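Local atomic coordinates of prolyl oligopeptidase (PDB entry 1YR2), a protein that probably hydrolyses oligopeptides as a serine endopeptidase of the prolyl oligopeptidase family, cutting after proline and, less typically, after alanine. Residues A[41-46]-A[75-80]; A[259-264]-A[282-287]. All coordinates share one frame; numbering follows the deposited sequence.

Contact 1 and contact 2 lie on opposite sides of the centre of the chain, with their own centres 61 Å apart and their nearest atoms about 45 Å apart, so neither touches the other. Contact 1 (41-46 with 75-80) holds the N-terminal loop to a helix that packs on the alpha/beta-hydrolase domain, which in this family carries the catalytic serine. Contact 2 (259-264 with 282-287) joins two neighbouring blades of the beta-propeller, the domain that covers the active site in this family. The first is a surface contact with one polar bond, the second a buried apolar one. Each is structural packing within its own part of the two-domain peptidase.

Contact 1: residues A[41-46]-A[75-80]; sequences PASPQV and AAWVQA
The N-terminal loop of the peptidase passes beside helix 72-89 and meets it through Ser43 on Trp77 and Pro41 on Ala80. Trp77 and Ala80 are three residues apart on the helix and so present themselves on the same side of it. The one hydrogen bond across the contact goes from Trp77 NE1 to Ser43 OG, 2.9 Å long and almost straight, with an N-H...O angle of 176°. The hydroxyl oxygen lies only 3° out of the indole plane, meeting the ring at its pyrrole edge. Ala42 O comes to the same edge, 3.3 Å from Trp77 CD1, and puts a carbonyl oxygen beside the polarised C-H next to the ring nitrogen. Trp77 extends far enough to do this because CG stands anti to the backbone N (chi1 -174°), which carries the indole away from the helix. Serine suits the place opposite it, being short enough to put an acceptor beside the chain.

In this family the residues ahead of the propeller fold back onto the alpha/beta-hydrolase domain, and the surroundings agree: Trp77 meets the ring of Phe667, while Ser43 also touches Ala671 and Gln674, all three on helix 664-675. The loop is further tied down by Trp61 and Trp63, whose NE1 atoms bond to the carbonyls of Ser43 and Pro44.

Nearer the start of the loop the contact is apolar. Pro41 CB rests 3.9 Å from Ala80 CB, and its CG sits 3.7 Å from Ala80 O. The small methyl of alanine lets the pyrrolidine come close to the helix backbone, while Pro41, with its constrained phi, suits an extended stretch of loop.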
loop_
_atom_site.group_PDB
_atom_site.type_symbol
_atom_site.label_atom_id
_atom_site.label_comp_id
_atom_site.label_asym_id
_atom_site.label_seq_id
_atom_site.Cartn_x
_atom_site.Cartn_y
_atom_site.Cartn_z
ATOM N N PRO A 41 16.239 7.913 33.790
ATOM C CA PRO A 41 16.073 6.754 34.671
ATOM C C PRO A 41 17.257 5.816 34.523
ATOM O O PRO A 41 17.925 5.843 33.480
ATOM C CB PRO A 41 14.794 6.100 34.170
ATOM C CG PRO A 41 14.060 7.234 33.458
ATOM C CD PRO A 41 15.175 7.969 32.758
ATOM N N ALA A 42 17.545 5.050 35.566
ATOM C CA ALA A 42 18.694 4.180 35.558
ATOM C C ALA A 42 18.580 3.089 34.467
ATOM O O ALA A 42 17.519 2.564 34.187
ATOM C CB ALA A 42 18.891 3.549 36.961
ATOM N N SER A 43 19.698 2.761 33.851
ATOM C CA SER A 43 19.771 1.552 33.034
ATOM C C SER A 43 20.930 0.700 33.551
ATOM O O SER A 43 21.989 0.738 32.979
ATOM C CB SER A 43 19.957 1.945 31.562
ATOM O OG SER A 43 18.761 2.599 31.098
ATOM N N PRO A 44 20.752 -0.017 34.663
ATOM C CA PRO A 44 21.852 -0.813 35.234
ATOM C C PRO A 44 22.501 -1.766 34.216
ATOM O O PRO A 44 21.810 -2.314 33.359
ATOM C CB PRO A 44 21.165 -1.617 36.352
ATOM C CG PRO A 44 19.940 -0.779 36.727
ATOM C CD PRO A 44 19.513 -0.172 35.438
ATOM N N GLN A 45 23.811 -1.927 34.298
ATOM C CA GLN A 45 24.543 -2.814 33.400
ATOM C C GLN A 45 24.868 -4.111 34.115
ATOM O O GLN A 45 25.222 -4.095 35.281
ATOM C CB GLN A 45 25.827 -2.151 32.974
ATOM C CG GLN A 45 25.562 -0.961 32.145
ATOM C CD GLN A 45 26.818 -0.272 31.684
ATOM O OE1 GLN A 45 27.725 -0.906 31.161
ATOM N NE2 GLN A 45 26.876 1.039 31.867
ATOM N N VAL A 46 24.704 -5.227 33.425
ATOM C CA VAL A 46 25.221 -6.505 33.870
ATOM C C VAL A 46 26.376 -6.753 32.900
ATOM O O VAL A 46 26.146 -7.099 31.745
ATOM C CB VAL A 46 24.145 -7.625 33.774
ATOM C CG1 VAL A 46 24.745 -9.001 34.139
ATOM C CG2 VAL A 46 22.912 -7.313 34.678
ATOM N N ALA A 75 10.025 -4.699 33.586
ATOM C CA ALA A 75 8.787 -3.986 33.855
ATOM C C ALA A 75 9.100 -2.673 34.564
ATOM O O ALA A 75 8.519 -1.673 34.247
ATOM C CB ALA A 75 7.831 -4.837 34.688
ATOM N N ALA A 76 10.035 -2.692 35.498
ATOM C CA ALA A 76 10.369 -1.504 36.291
ATOM C C ALA A 76 11.045 -0.462 35.396
ATOM O O ALA A 76 10.765 0.720 35.493
ATOM C CB ALA A 76 11.305 -1.871 37.462
ATOM N N TRP A 77 11.904 -0.920 34.492
ATOM C CA TRP A 77 12.614 -0.022 33.579
ATOM C C TRP A 77 11.607 0.603 32.621
ATOM O O TRP A 77 11.638 1.818 32.397
ATOM C CB TRP A 77 13.655 -0.820 32.797
ATOM C CG TRP A 77 14.546 -0.012 31.920
ATOM C CD1 TRP A 77 15.702 0.582 32.260
ATOM C CD2 TRP A 77 14.326 0.280 30.545
ATOM N NE1 TRP A 77 16.229 1.233 31.164
ATOM C CE2 TRP A 77 15.389 1.063 30.104
ATOM C CE3 TRP A 77 13.308 -0.031 29.636
ATOM C CZ2 TRP A 77 15.477 1.528 28.795
ATOM C CZ3 TRP A 77 13.399 0.450 28.342
ATOM C CH2 TRP A 77 14.468 1.208 27.942
ATOM N N VAL A 78 10.720 -0.231 32.066
ATOM C CA VAL A 78 9.691 0.238 31.156
ATOM C C VAL A 78 8.808 1.294 31.832
ATOM O O VAL A 78 8.528 2.345 31.254
ATOM C CB VAL A 78 8.846 -0.932 30.592
ATOM C CG1 VAL A 78 7.515 -0.425 29.997
ATOM C CG2 VAL A 78 9.641 -1.681 29.544
ATOM N N GLN A 79 8.379 1.041 33.066
ATOM C CA GLN A 79 7.497 1.997 33.746
ATOM C C GLN A 79 8.183 3.374 33.923
ATOM O O GLN A 79 7.574 4.398 33.644
ATOM C CB GLN A 79 7.052 1.411 35.113
ATOM C CG GLN A 79 6.265 2.356 36.019
ATOM C CD GLN A 79 5.496 1.589 37.137
ATOM O OE1 GLN A 79 4.712 0.661 36.842
ATOM N NE2 GLN A 79 5.713 1.978 38.401
ATOM N N ALA A 80 9.445 3.355 34.371
ATOM C CA ALA A 80 10.272 4.552 34.568
ATOM C C ALA A 80 10.559 5.305 33.258
ATOM O O ALA A 80 10.401 6.523 33.201
ATOM C CB ALA A 80 11.609 4.193 35.315
#

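Contact 2: residues A[259-264]-A[282-287]; sequences PVFATP and VVITSS
Neighbouring blades of the beta-propeller pack face to face here, and Phe261 on Ile284 carries the join. Strand 258-261 is the outermost strand of one four-stranded blade, and strand 281-287 is the second strand of the next; no hydrogen bond links the two segments. The tip of the isoleucine does most of the touching: Ile284 CD1 lies 3.6 Å from Phe261 CB and 3.8 Å from Phe261 CG, at the root of the ring. Its other branch reaches further along, with Ile284 CG2 3.9 Å from Phe261 CD2. With Ile284 CG2 anti to the backbone N and CG1 beside it (chi1 -64°), both branches meet the phenylalanine.

A classic beta bulge, in which Val260 and Phe261 both face Val245, turns both side chains toward the neighbouring blade. At the far side of the ring, Phe261 CE2 approaches Ser286 OG loosely, at 4.3 Å. That hydroxyl is bonded to His271 ND1, while His271 NE2 bonds to Thr263 OG1; the imidazole thus bridges the two segments and meets the Phe261 ring edge-to-face.

A branched aliphatic chain and an aromatic ring suit this seam because they offer apolar surface to each other, and the polar hydroxyl at its border is satisfied by histidine. Cohesion between the two segments themselves therefore rests on van der Waals and hydrophobic packing.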
loop_
_atom_site.group_PDB
_atom_site.type_symbol
_atom_site.label_atom_id
_atom_site.label_comp_id
_atom_site.label_asym_id
_atom_site.label_seq_id
_atom_site.Cartn_x
_atom_site.Cartn_y
_atom_site.Cartn_z
ATOM N N PRO A 259 -23.310 -27.863 -13.767
ATOM C CA PRO A 259 -21.853 -27.864 -13.649
ATOM C C PRO A 259 -21.198 -27.353 -14.932
ATOM O O PRO A 259 -21.639 -27.686 -16.022
ATOM C CB PRO A 259 -21.510 -29.330 -13.411
ATOM C CG PRO A 259 -22.690 -30.100 -13.764
ATOM C CD PRO A 259 -23.865 -29.231 -13.822
ATOM N N VAL A 260 -20.184 -26.510 -14.810
ATOM C CA VAL A 260 -19.496 -25.937 -15.974
ATOM C C VAL A 260 -18.077 -26.422 -16.098
ATOM O O VAL A 260 -17.639 -26.772 -17.196
ATOM C CB VAL A 260 -19.502 -24.400 -15.890
ATOM C CG1 VAL A 260 -18.697 -23.790 -17.042
ATOM C CG2 VAL A 260 -20.928 -23.903 -15.957
ATOM N N PHE A 261 -17.343 -26.462 -14.979
ATOM C CA PHE A 261 -15.932 -26.852 -15.028
ATOM C C PHE A 261 -15.425 -27.420 -13.714
ATOM O O PHE A 261 -15.714 -26.880 -12.640
ATOM C CB PHE A 261 -15.046 -25.658 -15.386
ATOM C CG PHE A 261 -13.649 -26.042 -15.797
ATOM C CD1 PHE A 261 -13.430 -26.806 -16.937
ATOM C CD2 PHE A 261 -12.545 -25.672 -15.021
ATOM C CE1 PHE A 261 -12.193 -27.182 -17.287
ATOM C CE2 PHE A 261 -11.275 -26.038 -15.412
ATOM C CZ PHE A 261 -11.097 -26.780 -16.517
ATOM N N ALA A 262 -14.655 -28.491 -13.848
ATOM C CA ALA A 262 -13.939 -29.119 -12.757
ATOM C C ALA A 262 -12.662 -29.766 -13.278
ATOM O O ALA A 262 -12.576 -30.068 -14.474
ATOM C CB ALA A 262 -14.809 -30.164 -12.089
ATOM N N THR A 263 -11.699 -30.005 -12.379
ATOM C CA THR A 263 -10.500 -30.806 -12.688
ATOM C C THR A 263 -10.398 -31.982 -11.728
ATOM O O THR A 263 -9.712 -31.899 -10.720
ATOM C CB THR A 263 -9.192 -29.986 -12.611
ATOM O OG1 THR A 263 -9.128 -29.226 -11.391
ATOM C CG2 THR A 263 -9.133 -28.984 -13.741
ATOM N N PRO A 264 -11.052 -33.084 -12.064
ATOM C CA PRO A 264 -11.155 -34.225 -11.139
ATOM C C PRO A 264 -9.855 -35.052 -10.893
ATOM O O PRO A 264 -9.877 -35.964 -10.055
ATOM C CB PRO A 264 -12.253 -35.083 -11.779
ATOM C CG PRO A 264 -12.222 -34.775 -13.230
ATOM C CD PRO A 264 -11.769 -33.322 -13.347
ATOM N N VAL A 282 -16.744 -17.281 -21.871
ATOM C CA VAL A 282 -16.406 -17.623 -20.470
ATOM C C VAL A 282 -14.910 -17.903 -20.419
ATOM O O VAL A 282 -14.367 -18.577 -21.295
ATOM C CB VAL A 282 -17.196 -18.854 -20.001
ATOM C CG1 VAL A 282 -16.830 -19.307 -18.619
ATOM C CG2 VAL A 282 -18.699 -18.553 -20.078
ATOM N N VAL A 283 -14.240 -17.356 -19.409
ATOM C CA VAL A 283 -12.823 -17.540 -19.207
ATOM C C VAL A 283 -12.615 -18.007 -17.785
ATOM O O VAL A 283 -13.047 -17.365 -16.787
ATOM C CB VAL A 283 -12.036 -16.251 -19.465
ATOM C CG1 VAL A 283 -10.534 -16.433 -19.255
ATOM C CG2 VAL A 283 -12.336 -15.752 -20.874
ATOM N N ILE A 284 -11.984 -19.154 -17.675
ATOM C CA ILE A 284 -11.747 -19.748 -16.367
ATOM C C ILE A 284 -10.234 -19.715 -16.103
ATOM O O ILE A 284 -9.440 -20.233 -16.878
ATOM C CB ILE A 284 -12.301 -21.174 -16.290
ATOM C CG1 ILE A 284 -13.814 -21.126 -16.455
ATOM C CG2 ILE A 284 -11.912 -21.816 -14.959
ATOM C CD1 ILE A 284 -14.396 -22.417 -16.768
ATOM N N THR A 285 -9.897 -19.089 -14.983
ATOM C CA THR A 285 -8.544 -18.963 -14.458
ATOM C C THR A 285 -8.376 -19.930 -13.313
ATOM O O THR A 285 -9.170 -19.923 -12.359
ATOM C CB THR A 285 -8.426 -17.510 -13.957
ATOM O OG1 THR A 285 -8.522 -16.658 -15.109
ATOM C CG2 THR A 285 -7.096 -17.227 -13.440
ATOM N N SER A 286 -7.277 -20.678 -13.331
ATOM C CA SER A 286 -7.065 -21.716 -12.354
ATOM C C SER A 286 -5.628 -21.680 -11.817
ATOM O O SER A 286 -4.654 -21.514 -12.567
ATOM C CB SER A 286 -7.349 -23.099 -12.973
ATOM O OG SER A 286 -8.596 -23.133 -13.634
ATOM N N SER A 287 -5.517 -21.868 -10.515
ATOM C CA SER A 287 -4.220 -21.871 -9.846
ATOM C C SER A 287 -4.207 -22.830 -8.679
ATOM O O SER A 287 -5.243 -23.354 -8.269
ATOM C CB SER A 287 -3.875 -20.450 -9.380
ATOM O OG SER A 287 -4.798 -19.996 -8.382
#